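Local coordinates for protein Alpha/beta hydrolase (Pectobacterium atrosepticum SCRI1043, PDB 3BDV) that is probably a serine hydrolase of the alpha/beta-hydrolase fold, of unknown substrate, and binds calcium ions in the crystal, at residues A[27-30]-A[31-35]. Sequence-based numbering, arbitrary orientation.
Sequences RDSD and DEHWQ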
loop_
_atom_site.group_PDB
_atom_site.type_symbol
_atom_site.label_atom_id
_atom_site.label_comp_id
_atom_site.label_asym_id
_atom_site.label_seq_id
_atom_site.Cartn_x
_atom_site.Cartn_y
_atom_site.Cartn_z
ATOM N N ARG A 27 7.179 9.983 8.506
ATOM C CA ARG A 27 8.275 9.556 9.380
ATOM C C ARG A 27 8.924 8.242 8.955
ATOM O O ARG A 27 9.805 7.765 9.648
ATOM C CB ARG A 27 7.859 9.449 10.868
ATOM C CG ARG A 27 7.103 10.662 11.384
ATOM C CD ARG A 27 7.028 10.673 12.897
ATOM N NE ARG A 27 6.283 11.845 13.347
ATOM C CZ ARG A 27 4.951 11.901 13.432
ATOM N NH1 ARG A 27 4.197 10.841 13.170
ATOM N NH2 ARG A 27 4.373 13.014 13.820
ATOM N N ASP A 28 8.479 7.669 7.844
ATOM C CA ASP A 28 8.926 6.356 7.366
ATOM C C ASP A 28 8.345 5.230 8.220
ATOM O O ASP A 28 7.790 5.457 9.284
ATOM C CB ASP A 28 10.447 6.270 7.341
ATOM C CG ASP A 28 10.975 5.352 6.251
ATOM O OD1 ASP A 28 10.182 4.667 5.554
ATOM O OD2 ASP A 28 12.197 5.323 6.084
ATOM N N SER A 29 8.512 4.001 7.774
ATOM C CA SER A 29 8.088 2.862 8.546
ATOM C C SER A 29 9.243 2.337 9.358
ATOM O O SER A 29 10.278 1.947 8.821
ATOM C CB SER A 29 7.558 1.787 7.617
ATOM O OG SER A 29 6.359 2.259 7.035
ATOM N N ASP A 30 9.050 2.307 10.668
ATOM C CA ASP A 30 10.119 1.904 11.557
ATOM C C ASP A 30 10.371 0.382 11.515
ATOM O O ASP A 30 9.724 -0.374 10.786
ATOM C CB ASP A 30 9.834 2.418 12.978
ATOM C CG ASP A 30 8.589 1.782 13.609
ATOM O OD1 ASP A 30 8.138 0.745 13.118
ATOM O OD2 ASP A 30 8.068 2.321 14.610
ATOM N N ASP A 31 11.340 -0.066 12.288
ATOM C CA ASP A 31 11.810 -1.433 12.165
ATOM C C ASP A 31 10.774 -2.487 12.455
ATOM O O ASP A 31 10.849 -3.569 11.884
ATOM C CB ASP A 31 13.047 -1.668 13.037
ATOM C CG ASP A 31 14.326 -1.304 12.320
ATOM O OD1 ASP A 31 14.312 -1.279 11.067
ATOM O OD2 ASP A 31 15.349 -1.044 12.993
ATOM N N GLU A 32 9.813 -2.183 13.324
ATOM C CA GLU A 32 8.785 -3.153 13.707
ATOM C C GLU A 32 7.492 -3.037 12.938
ATOM O O GLU A 32 6.571 -3.802 13.170
ATOM C CB GLU A 32 8.501 -3.087 15.189
ATOM C CG GLU A 32 9.511 -3.946 16.038
ATOM C CD GLU A 32 9.584 -5.440 15.601
ATOM O OE1 GLU A 32 8.527 -6.110 15.410
ATOM O OE2 GLU A 32 10.726 -5.942 15.446
ATOM N N HIS A 33 7.438 -2.065 12.033
ATOM C CA HIS A 33 6.295 -1.851 11.166
ATOM C C HIS A 33 6.236 -2.975 10.136
ATOM O O HIS A 33 7.271 -3.477 9.680
ATOM C CB HIS A 33 6.483 -0.497 10.473
ATOM C CG HIS A 33 5.294 0.014 9.739
ATOM N ND1 HIS A 33 4.963 -0.400 8.461
ATOM C CD2 HIS A 33 4.442 1.019 10.041
ATOM C CE1 HIS A 33 3.910 0.283 8.050
ATOM N NE2 HIS A 33 3.572 1.146 8.992
ATOM N N TRP A 34 5.021 -3.386 9.805
ATOM C CA TRP A 34 4.794 -4.430 8.808
ATOM C C TRP A 34 5.537 -4.229 7.504
ATOM O O TRP A 34 6.006 -5.184 6.927
ATOM C CB TRP A 34 3.291 -4.648 8.537
ATOM C CG TRP A 34 2.520 -3.447 8.068
ATOM C CD1 TRP A 34 1.886 -2.515 8.861
ATOM C CD2 TRP A 34 2.190 -3.099 6.719
ATOM N NE1 TRP A 34 1.277 -1.573 8.102
ATOM C CE2 TRP A 34 1.460 -1.886 6.776
ATOM C CE3 TRP A 34 2.535 -3.623 5.463
ATOM C CZ2 TRP A 34 1.019 -1.234 5.634
ATOM C CZ3 TRP A 34 2.099 -2.962 4.335
ATOM C CH2 TRP A 34 1.324 -1.788 4.447
ATOM N N GLN A 35 5.632 -3.016 6.996
ATOM C CA GLN A 35 6.384 -2.825 5.751
ATOM C C GLN A 35 7.864 -3.210 5.916
ATOM O O GLN A 35 8.474 -3.769 4.996
ATOM C CB GLN A 35 6.243 -1.397 5.263
ATOM C CG GLN A 35 4.886 -1.121 4.646
ATOM C CD GLN A 35 4.731 0.325 4.217
ATOM O OE1 GLN A 35 5.208 1.213 4.908
ATOM N NE2 GLN A 35 4.065 0.568 3.094
HETATM O O HOH W 1 13.067 0.697 8.986
#
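The imidazole of His33 is held between Ser29 and Trp34. Ser29 OG sits over the centre of one face, 3.2 Å above the ring plane, and Ser29 CB makes a CH-pi contact beside it, 3.7 Å from the ring centroid. On the opposite face Trp34 CD1 lies toward the rim, while Gln35 CA meets the imidazole edge in plane. CG of His33 stands anti to its own backbone N (chi1 -169°), which swings the ring back under Ser29 and lets ND1 cap the start of helix 34-41: it accepts from Gln35 N at 3.1 Å, close to the ring plane. His33 occupies the N-cap position, and this is its capping bond.

From its place over the ring, Ser29 OG donates to Gln35 OE1 at 2.6 Å, a short bond lying in the carbonyl plane. The Gln35 amide is gripped at its other end too, NE2 bonding to Val23 O at the end of strand 19-23, so its rotation is fixed from both sides.

The chain turns here through a type I beta turn from Asp30 to His33, closed by His33 N to Asp30 O at 3.1 Å, with the donor well above the carbonyl plane. Asp30 folds its carboxylate back over the turn (chi1 65°), where OD1 takes a weak bond from Glu32 N. A water donates to both Ser29 O and Asp31 OD1, linking the loop to the turn.

Strand 19-23, the loop and the new helix are thus tied together beside His81 of the probable nucleophile elbow, which Gln35 touches and whose ring meets His33 edge-to-face. Accepting from Gln35 N requires a lone pair on ND1, which suggests a neutral His33 with its proton on NE2.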